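Local coordinates for ADP-ribosylation factor-binding protein GGA2 (Saccharomyces cerevisiae, PDB 3MNM) that may help regulate membrane traffic through the trans-Golgi network, binds ARF1 and ARF2, and is represented here by its GAE domain, which recognises Ent3 and Ent5, at residues Leu19-Glu24 and Leu50-Ala55; Val13-Asn18 and Thr40-Ser45; Phe23-Glu28 and Phe118-Val123. All coordinates share one frame; numbering follows the deposited sequence.

Contact 1 of 3, residues Leu19-Glu24 and Leu50-Ala55; sequences LKIEFE and LVFLLA
Ile21, which points its side chain at Phe52 in the core, is held at its backbone within its own sheet, where Ile21 N makes a probable hydrogen bond to Asn14 O of strand 10-15. Between 19-24 and 50-55 themselves there is no hydrogen bond, because these strands belong to the two opposing sheets of the Ig-like beta sandwich. Their axes pass 12.0 Å apart and are turned by 41°, and side chains fill the interval. At one end Leu19 and Leu50 meet tip to tip. Leu19 has CG anti to its backbone N (chi1 -178°), reaching across the gap, and Leu19 CD1 stops 4.2 Å from Leu50 CD1, with Leu19 CD2 just as near. In the middle the terminal methyl of Ile21 approaches the Phe52 ring obliquely, CD1 to CE2 at 4.3 Å. Phe23 continues the row: Phe52 CZ sits at the edge of the Phe23 ring, near its plane, 4.2 Å from Phe23 CE2. Beyond it, Phe23 CZ touches Leu54 CD1 at 4.3 Å. Phe39, in an edge-to-face pair with Phe52, adds to this interior, as do Trp101 and Val103 of strand 100-107. The alternate residues of 19-24 turn to the other face of their sheet, where Glu22 and Glu24 both form salt bridges with Arg10. With carbon meeting carbon at ordinary distances and no directional bond between the segments, the two sheets are joined here by shape and by exclusion of water, and the charged groups stay on the outer face.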
loop_
_atom_site.group_PDB
_atom_site.type_symbol
_atom_site.label_atom_id
_atom_site.label_comp_id
_atom_site.label_asym_id
_atom_site.label_seq_id
_atom_site.Cartn_x
_atom_site.Cartn_y
_atom_site.Cartn_z
ATOM N N LEU A 19 -4.623 1.619 11.211
ATOM C CA LEU A 19 -4.338 0.985 9.930
ATOM C C LEU A 19 -2.876 0.607 9.778
ATOM O O LEU A 19 -1.979 1.429 10.002
ATOM C CB LEU A 19 -4.737 1.920 8.770
ATOM C CG LEU A 19 -4.550 1.378 7.345
ATOM C CD1 LEU A 19 -5.537 0.230 7.062
ATOM C CD2 LEU A 19 -4.704 2.476 6.285
ATOM N N LYS A 20 -2.655 -0.633 9.378
ATOM C CA LYS A 20 -1.317 -1.118 9.072
ATOM C C LYS A 20 -1.192 -1.339 7.565
ATOM O O LYS A 20 -2.032 -1.996 6.962
ATOM C CB LYS A 20 -1.045 -2.412 9.839
ATOM C CG LYS A 20 0.275 -3.094 9.503
ATOM C CD LYS A 20 0.322 -4.470 10.176
ATOM C CE LYS A 20 1.630 -4.743 10.886
ATOM N NZ LYS A 20 1.575 -6.073 11.591
ATOM N N ILE A 21 -0.154 -0.765 6.955
ATOM C CA ILE A 21 0.082 -0.934 5.525
ATOM C C ILE A 21 1.399 -1.649 5.322
ATOM O O ILE A 21 2.418 -1.228 5.876
ATOM C CB ILE A 21 0.149 0.419 4.764
ATOM C CG1 ILE A 21 -1.080 1.294 5.066
ATOM C CG2 ILE A 21 0.366 0.168 3.245
ATOM C CD1 ILE A 21 -1.020 2.705 4.437
ATOM N N GLU A 22 1.377 -2.728 4.545
ATOM C CA GLU A 22 2.592 -3.468 4.196
ATOM C C GLU A 22 2.712 -3.685 2.687
ATOM O O GLU A 22 1.705 -3.788 1.988
ATOM C CB GLU A 22 2.609 -4.832 4.899
ATOM C CG GLU A 22 2.575 -4.761 6.410
ATOM C CD GLU A 22 2.296 -6.113 7.038
ATOM O OE1 GLU A 22 1.251 -6.717 6.705
ATOM O OE2 GLU A 22 3.117 -6.578 7.863
ATOM N N PHE A 23 3.948 -3.759 2.189
ATOM C CA PHE A 23 4.193 -4.141 0.805
ATOM C C PHE A 23 4.895 -5.493 0.762
ATOM O O PHE A 23 5.773 -5.772 1.581
ATOM C CB PHE A 23 5.123 -3.157 0.089
ATOM C CG PHE A 23 4.535 -1.790 -0.156
ATOM C CD1 PHE A 23 5.367 -0.722 -0.448
ATOM C CD2 PHE A 23 3.173 -1.572 -0.109
ATOM C CE1 PHE A 23 4.847 0.552 -0.682
ATOM C CE2 PHE A 23 2.648 -0.306 -0.337
ATOM C CZ PHE A 23 3.486 0.754 -0.626
ATOM N N GLU A 24 4.504 -6.320 -0.194
ATOM C CA GLU A 24 5.330 -7.451 -0.608
ATOM C C GLU A 24 6.003 -7.051 -1.909
ATOM O O GLU A 24 5.332 -6.808 -2.914
ATOM C CB GLU A 24 4.499 -8.737 -0.760
ATOM C CG GLU A 24 4.229 -9.460 0.561
ATOM C CD GLU A 24 3.390 -10.734 0.408
ATOM O OE1 GLU A 24 3.108 -11.152 -0.738
ATOM O OE2 GLU A 24 2.997 -11.310 1.448
ATOM N N LEU A 50 -12.082 3.192 1.870
ATOM C CA LEU A 50 -10.611 3.281 1.825
ATOM C C LEU A 50 -10.121 3.531 0.398
ATOM O O LEU A 50 -10.392 2.753 -0.525
ATOM C CB LEU A 50 -9.951 2.020 2.436
ATOM C CG LEU A 50 -8.425 2.195 2.643
ATOM C CD1 LEU A 50 -8.012 1.456 3.925
ATOM C CD2 LEU A 50 -7.684 1.675 1.421
ATOM N N VAL A 51 -9.375 4.625 0.233
ATOM C CA VAL A 51 -8.865 5.052 -1.059
ATOM C C VAL A 51 -7.351 5.194 -0.926
ATOM O O VAL A 51 -6.880 5.995 -0.129
ATOM C CB VAL A 51 -9.489 6.407 -1.450
ATOM C CG1 VAL A 51 -8.900 6.922 -2.750
ATOM C CG2 VAL A 51 -11.019 6.259 -1.597
ATOM N N PHE A 52 -6.613 4.388 -1.682
ATOM C CA PHE A 52 -5.145 4.380 -1.608
ATOM C C PHE A 52 -4.547 4.920 -2.899
ATOM O O PHE A 52 -4.899 4.478 -4.005
ATOM C CB PHE A 52 -4.660 2.946 -1.393
ATOM C CG PHE A 52 -3.169 2.826 -1.188
ATOM C CD1 PHE A 52 -2.394 2.114 -2.096
ATOM C CD2 PHE A 52 -2.564 3.383 -0.065
ATOM C CE1 PHE A 52 -1.027 1.965 -1.901
ATOM C CE2 PHE A 52 -1.197 3.249 0.130
ATOM C CZ PHE A 52 -0.429 2.534 -0.784
ATOM N N LEU A 53 -3.621 5.869 -2.751
ATOM C CA LEU A 53 -2.945 6.480 -3.895
ATOM C C LEU A 53 -1.444 6.244 -3.777
ATOM O O LEU A 53 -0.854 6.527 -2.734
ATOM C CB LEU A 53 -3.223 7.995 -3.914
ATOM C CG LEU A 53 -2.654 8.792 -5.084
ATOM C CD1 LEU A 53 -3.295 8.364 -6.411
ATOM C CD2 LEU A 53 -2.882 10.295 -4.842
ATOM N N LEU A 54 -0.839 5.724 -4.842
ATOM C CA LEU A 54 0.591 5.421 -4.849
ATOM C C LEU A 54 1.262 6.070 -6.051
ATOM O O LEU A 54 0.736 6.027 -7.160
ATOM C CB LEU A 54 0.781 3.898 -4.900
ATOM C CG LEU A 54 2.211 3.365 -4.894
ATOM C CD1 LEU A 54 2.899 3.765 -3.600
ATOM C CD2 LEU A 54 2.173 1.842 -5.056
ATOM N N ALA A 55 2.426 6.668 -5.843
ATOM C CA ALA A 55 3.145 7.297 -6.950
ATOM C C ALA A 55 4.605 6.888 -6.882
ATOM O O ALA A 55 5.157 6.741 -5.795
ATOM C CB ALA A 55 3.030 8.810 -6.876
#

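Contact 2 of 3, residues Val13-Asn18 and Thr40-Ser45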
loop_
_atom_site.group_PDB
_atom_site.type_symbol
_atom_site.label_atom_id
_atom_site.label_comp_id
_atom_site.label_asym_id
_atom_site.label_seq_id
_atom_site.Cartn_x
_atom_site.Cartn_y
_atom_site.Cartn_z
ATOM N N VAL A 13 5.204 -0.481 5.753
ATOM C CA VAL A 13 5.146 0.849 5.176
ATOM C C VAL A 13 4.701 1.836 6.237
ATOM O O VAL A 13 5.313 2.879 6.412
ATOM C CB VAL A 13 4.164 0.908 3.974
ATOM C CG1 VAL A 13 4.053 2.330 3.448
ATOM C CG2 VAL A 13 4.627 -0.051 2.867
ATOM N N ASN A 14 3.613 1.525 6.936
ATOM C CA ASN A 14 3.140 2.401 7.994
ATOM C C ASN A 14 2.225 1.671 8.956
ATOM O O ASN A 14 1.526 0.735 8.571
ATOM C CB ASN A 14 2.389 3.598 7.415
ATOM C CG ASN A 14 2.317 4.757 8.386
ATOM O OD1 ASN A 14 3.338 5.348 8.718
ATOM N ND2 ASN A 14 1.108 5.088 8.846
ATOM N N GLN A 15 2.234 2.107 10.208
ATOM C CA GLN A 15 1.245 1.655 11.176
ATOM C C GLN A 15 0.729 2.854 11.943
ATOM O O GLN A 15 1.497 3.585 12.564
ATOM C CB GLN A 15 1.833 0.605 12.111
ATOM C CG GLN A 15 0.919 0.230 13.257
ATOM C CD GLN A 15 1.345 -1.053 13.934
ATOM O OE1 GLN A 15 2.031 -1.890 13.333
ATOM N NE2 GLN A 15 0.938 -1.222 15.192
ATOM N N SER A 16 -0.581 3.072 11.878
ATOM C CA SER A 16 -1.205 4.163 12.581
ATOM C C SER A 16 -2.073 3.558 13.684
ATOM O O SER A 16 -2.049 2.344 13.881
ATOM C CB SER A 16 -2.051 4.998 11.615
ATOM O OG SER A 16 -3.259 4.314 11.294
ATOM N N PRO A 17 -2.825 4.395 14.407
ATOM C CA PRO A 17 -3.724 3.842 15.429
ATOM C C PRO A 17 -4.773 2.918 14.812
ATOM O O PRO A 17 -5.268 2.017 15.491
ATOM C CB PRO A 17 -4.407 5.082 16.007
ATOM C CG PRO A 17 -3.433 6.217 15.734
ATOM C CD PRO A 17 -2.802 5.868 14.418
ATOM N N ASN A 18 -5.105 3.132 13.541
ATOM C CA ASN A 18 -6.203 2.376 12.917
ATOM C C ASN A 18 -5.785 1.399 11.827
ATOM O O ASN A 18 -6.532 0.472 11.519
ATOM C CB ASN A 18 -7.216 3.326 12.284
ATOM C CG ASN A 18 -7.719 4.370 13.242
ATOM O OD1 ASN A 18 -8.134 4.056 14.354
ATOM N ND2 ASN A 18 -7.710 5.628 12.802
ATOM N N THR A 40 -4.270 -3.889 6.800
ATOM C CA THR A 40 -4.754 -4.571 7.997
ATOM C C THR A 40 -5.399 -3.576 8.961
ATOM O O THR A 40 -4.831 -2.530 9.309
ATOM C CB THR A 40 -3.593 -5.310 8.694
ATOM O OG1 THR A 40 -3.205 -6.428 7.895
ATOM C CG2 THR A 40 -4.001 -5.772 10.110
ATOM N N ASN A 41 -6.607 -3.892 9.402
ATOM C CA ASN A 41 -7.341 -2.995 10.269
ATOM C C ASN A 41 -6.891 -3.198 11.711
ATOM O O ASN A 41 -6.936 -4.316 12.212
ATOM C CB ASN A 41 -8.844 -3.271 10.118
ATOM C CG ASN A 41 -9.719 -2.234 10.808
ATOM O OD1 ASN A 41 -9.231 -1.320 11.476
ATOM N ND2 ASN A 41 -11.051 -2.377 10.644
ATOM N N LEU A 42 -6.429 -2.129 12.361
ATOM C CA LEU A 42 -6.012 -2.218 13.765
ATOM C C LEU A 42 -7.097 -1.709 14.714
ATOM O O LEU A 42 -6.919 -1.700 15.935
ATOM C CB LEU A 42 -4.697 -1.443 13.981
ATOM C CG LEU A 42 -3.542 -1.910 13.098
ATOM C CD1 LEU A 42 -2.330 -0.985 13.249
ATOM C CD2 LEU A 42 -3.148 -3.349 13.383
ATOM N N SER A 43 -8.215 -1.261 14.147
ATOM C CA SER A 43 -9.333 -0.764 14.926
ATOM C C SER A 43 -10.317 -1.908 15.188
ATOM O O SER A 43 -10.394 -2.834 14.398
ATOM C CB SER A 43 -10.055 0.348 14.165
ATOM O OG SER A 43 -11.176 0.824 14.903
ATOM N N SER A 44 -11.045 -1.857 16.299
ATOM C CA SER A 44 -12.091 -2.844 16.559
ATOM C C SER A 44 -13.310 -2.553 15.691
ATOM O O SER A 44 -14.184 -3.406 15.517
ATOM C CB SER A 44 -12.490 -2.847 18.038
ATOM O OG SER A 44 -13.063 -1.608 18.418
ATOM N N SER A 45 -13.361 -1.339 15.154
ATOM C CA SER A 45 -14.475 -0.903 14.319
ATOM C C SER A 45 -14.118 -1.037 12.841
ATOM O O SER A 45 -12.947 -1.068 12.478
ATOM C CB SER A 45 -14.852 0.543 14.655
ATOM O OG SER A 45 -15.289 0.657 16.001
#
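The carbonyl group of Asn18 receives Leu42 N above its plane, 51° out of it, and the amide group of Asn41 receives Ser43 N in much the same way, 48° above the plane at OD1. The first is the hydrogen bond between the segments, Leu42 N to Asn18 O at 2.7 Å and fairly straight; the second, Ser43 N to Asn41 OD1 at 2.9 Å, closes an Asx turn. At the other end of the Asn41 amide, ND2 donates to Ser45 O at 2.9 Å, only slightly out of the amide plane, and also to Ile73 O. Asn41 has CG beside its own carbonyl carbon (chi1 -170°), on the side of the residues that follow. Here Asn18 O and Asn41 OD1, both acceptors, stand 3.2 Å apart. An alanine in place of Asn41 would probably leave Ser43 N, Ser45 O and Ile73 O without this partner and the turn less firmly held. Leu42 crosses Gln15 at about a right angle: Leu42 CD1 lies 3.5 Å from Gln15 CG, and Gln15 CD and NE2 are only a little farther from it, while Ser16 O is 3.4 Å from Leu42 CD1. Ser16 OG accepts from Asn18 N at 3.1 Å in an ST turn and also bonds Glu114. The contact thus sets the hairpin turn between strands 10-15 and 19-27 against the chain leaving strand 38-41. Its chemistry implies a polar joint: the two neighbouring acceptors would repel, and the N-H groups of Leu42 and Ser43 probably offset that.

Contact 3 of 3, residues Phe23-Glu28 and Phe118-Val123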
loop_
_atom_site.group_PDB
_atom_site.type_symbol
_atom_site.label_atom_id
_atom_site.label_comp_id
_atom_site.label_asym_id
_atom_site.label_seq_id
_atom_site.Cartn_x
_atom_site.Cartn_y
_atom_site.Cartn_z
ATOM N N PHE A 23 3.948 -3.759 2.189
ATOM C CA PHE A 23 4.193 -4.141 0.805
ATOM C C PHE A 23 4.895 -5.493 0.762
ATOM O O PHE A 23 5.773 -5.772 1.581
ATOM C CB PHE A 23 5.123 -3.157 0.089
ATOM C CG PHE A 23 4.535 -1.790 -0.156
ATOM C CD1 PHE A 23 5.367 -0.722 -0.448
ATOM C CD2 PHE A 23 3.173 -1.572 -0.109
ATOM C CE1 PHE A 23 4.847 0.552 -0.682
ATOM C CE2 PHE A 23 2.648 -0.306 -0.337
ATOM C CZ PHE A 23 3.486 0.754 -0.626
ATOM N N GLU A 24 4.504 -6.320 -0.194
ATOM C CA GLU A 24 5.330 -7.451 -0.608
ATOM C C GLU A 24 6.003 -7.051 -1.909
ATOM O O GLU A 24 5.332 -6.808 -2.914
ATOM C CB GLU A 24 4.499 -8.737 -0.760
ATOM C CG GLU A 24 4.229 -9.460 0.561
ATOM C CD GLU A 24 3.390 -10.734 0.408
ATOM O OE1 GLU A 24 3.108 -11.152 -0.738
ATOM O OE2 GLU A 24 2.997 -11.310 1.448
ATOM N N ILE A 25 7.336 -6.955 -1.881
ATOM C CA ILE A 25 8.098 -6.478 -3.024
ATOM C C ILE A 25 9.017 -7.577 -3.528
ATOM O O ILE A 25 9.745 -8.182 -2.744
ATOM C CB ILE A 25 8.945 -5.242 -2.654
ATOM C CG1 ILE A 25 8.045 -4.135 -2.094
ATOM C CG2 ILE A 25 9.762 -4.736 -3.863
ATOM C CD1 ILE A 25 8.813 -2.990 -1.471
ATOM N N SER A 26 8.973 -7.835 -4.830
ATOM C CA SER A 26 9.866 -8.823 -5.438
ATOM C C SER A 26 10.302 -8.393 -6.834
ATOM O O SER A 26 9.572 -7.699 -7.534
ATOM C CB SER A 26 9.195 -10.196 -5.493
ATOM O OG SER A 26 8.006 -10.169 -6.271
ATOM N N ARG A 27 11.499 -8.795 -7.244
ATOM C CA ARG A 27 11.936 -8.488 -8.594
ATOM C C ARG A 27 11.616 -9.654 -9.510
ATOM O O ARG A 27 11.820 -10.812 -9.150
ATOM C CB ARG A 27 13.427 -8.147 -8.648
ATOM C CG ARG A 27 13.933 -7.897 -10.061
ATOM C CD ARG A 27 15.317 -7.275 -10.060
ATOM N NE ARG A 27 15.303 -5.922 -9.516
ATOM C CZ ARG A 27 14.933 -4.849 -10.208
ATOM N NH1 ARG A 27 14.950 -3.651 -9.640
ATOM N NH2 ARG A 27 14.540 -4.976 -11.470
ATOM N N GLU A 28 11.115 -9.345 -10.698
ATOM C CA GLU A 28 10.755 -10.382 -11.658
ATOM C C GLU A 28 11.601 -10.330 -12.917
ATOM O O GLU A 28 11.804 -11.341 -13.584
ATOM C CB GLU A 28 9.288 -10.258 -12.033
ATOM C CG GLU A 28 8.367 -10.587 -10.900
ATOM C CD GLU A 28 6.934 -10.685 -11.345
ATOM O OE1 GLU A 28 6.648 -10.311 -12.506
ATOM O OE2 GLU A 28 6.103 -11.139 -10.533
ATOM N N PHE A 118 7.971 6.676 0.886
ATOM C CA PHE A 118 8.502 5.356 1.251
ATOM C C PHE A 118 9.600 4.854 0.304
ATOM O O PHE A 118 9.415 4.796 -0.914
ATOM C CB PHE A 118 7.368 4.317 1.343
ATOM C CG PHE A 118 7.849 2.905 1.580
ATOM C CD1 PHE A 118 8.112 2.452 2.866
ATOM C CD2 PHE A 118 8.035 2.030 0.517
ATOM C CE1 PHE A 118 8.554 1.154 3.084
ATOM C CE2 PHE A 118 8.481 0.733 0.727
ATOM C CZ PHE A 118 8.738 0.292 2.011
ATOM N N THR A 119 10.742 4.484 0.879
ATOM C CA THR A 119 11.866 3.975 0.097
ATOM C C THR A 119 11.854 2.451 0.031
ATOM O O THR A 119 11.934 1.773 1.052
ATOM C CB THR A 119 13.213 4.481 0.653
ATOM O OG1 THR A 119 13.295 5.902 0.479
ATOM C CG2 THR A 119 14.375 3.821 -0.091
ATOM N N LEU A 120 11.741 1.918 -1.180
ATOM C CA LEU A 120 11.679 0.478 -1.370
ATOM C C LEU A 120 13.003 -0.188 -1.019
ATOM O O LEU A 120 14.071 0.382 -1.257
ATOM C CB LEU A 120 11.297 0.127 -2.813
ATOM C CG LEU A 120 9.805 0.033 -3.150
ATOM C CD1 LEU A 120 9.096 1.338 -2.846
ATOM C CD2 LEU A 120 9.603 -0.369 -4.609
ATOM N N PRO A 121 12.935 -1.395 -0.442
ATOM C CA PRO A 121 14.150 -2.193 -0.268
ATOM C C PRO A 121 14.693 -2.560 -1.636
ATOM O O PRO A 121 13.932 -2.661 -2.601
ATOM C CB PRO A 121 13.650 -3.450 0.452
ATOM C CG PRO A 121 12.194 -3.521 0.145
ATOM C CD PRO A 121 11.736 -2.093 0.052
ATOM N N ASN A 122 16.001 -2.753 -1.728
ATOM C CA ASN A 122 16.595 -3.111 -3.001
ATOM C C ASN A 122 16.222 -4.538 -3.382
ATOM O O ASN A 122 16.503 -5.485 -2.644
ATOM C CB ASN A 122 18.113 -2.926 -2.955
ATOM C CG ASN A 122 18.515 -1.511 -2.572
ATOM O OD1 ASN A 122 18.173 -0.545 -3.260
ATOM N ND2 ASN A 122 19.240 -1.382 -1.466
ATOM N N VAL A 123 15.557 -4.682 -4.522
ATOM C CA VAL A 123 15.253 -5.997 -5.066
ATOM C C VAL A 123 15.820 -6.087 -6.474
ATOM O O VAL A 123 16.167 -5.067 -7.071
ATOM C CB VAL A 123 13.732 -6.276 -5.105
ATOM C CG1 VAL A 123 13.187 -6.469 -3.695
ATOM C CG2 VAL A 123 13.003 -5.153 -5.830
ATOM O OXT VAL A 123 15.949 -7.171 -7.041
#
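Phe23 and Phe118 slide past each other and pack in an offset edge-to-face pair, planes at 87° and ring centroids 5.2 Å apart. The edge of Phe23 points toward the face of Phe118, Phe23 CD1 coming 3.6 Å from Phe118 CE2. Ile25 CD1 sits at the edge of the Phe118 ring, near its plane. It also meets Pro121 tip to tip, and Ile25 CD1 to Pro121 CD at 3.4 Å is tight; the side chain of Leu120 crosses that of Ile25 obliquely. In this Ig-like sandwich the tail after strand 110-117 crosses to strand 19-27 of the other sheet and ends there, at the protein's C terminus. Val123 crosses Ile25 at about a right angle, Ile25 CG2 lying 3.8 Å from Val123 CG2. The Arg27 chain bends at chi3 (-67°), which sets NE. Arg27 NE donates to Val123 O at 2.7 Å, almost straight at 162°, with that oxygen in the guanidinium plane at its edge and NE above the plane of that C=O. The same NE forms a salt bridge with Val123 OXT at 2.8 Å, and NH1 adds a weak bond to Val123 O. Arg27 NH2 turns to Ser29 O and Ala89 O.

All three contacts involve the sheet that holds strand 19-27. Contacts 1 and 3 share Phe23, contact 1 using CE2 and CZ of its ring for the core and contact 3 using CD1 and CE1 for the tail; their centres are about 14 Å apart. Contact 2 lies about 11 Å from contact 1, centre to centre, joined to it by strand pairing, and Leu19 CD1 comes 3.6 Å from Thr40 O. Contacts 2 and 3 stand farthest apart, about 22 Å between centres, yet Val13 bridges them, Val13 CG2 lying 3.5 Å from Phe23 CD1. A glycerol, probably from the crystallisation liquor, lies about 6 Å from the Asn41 side chain in contact 2.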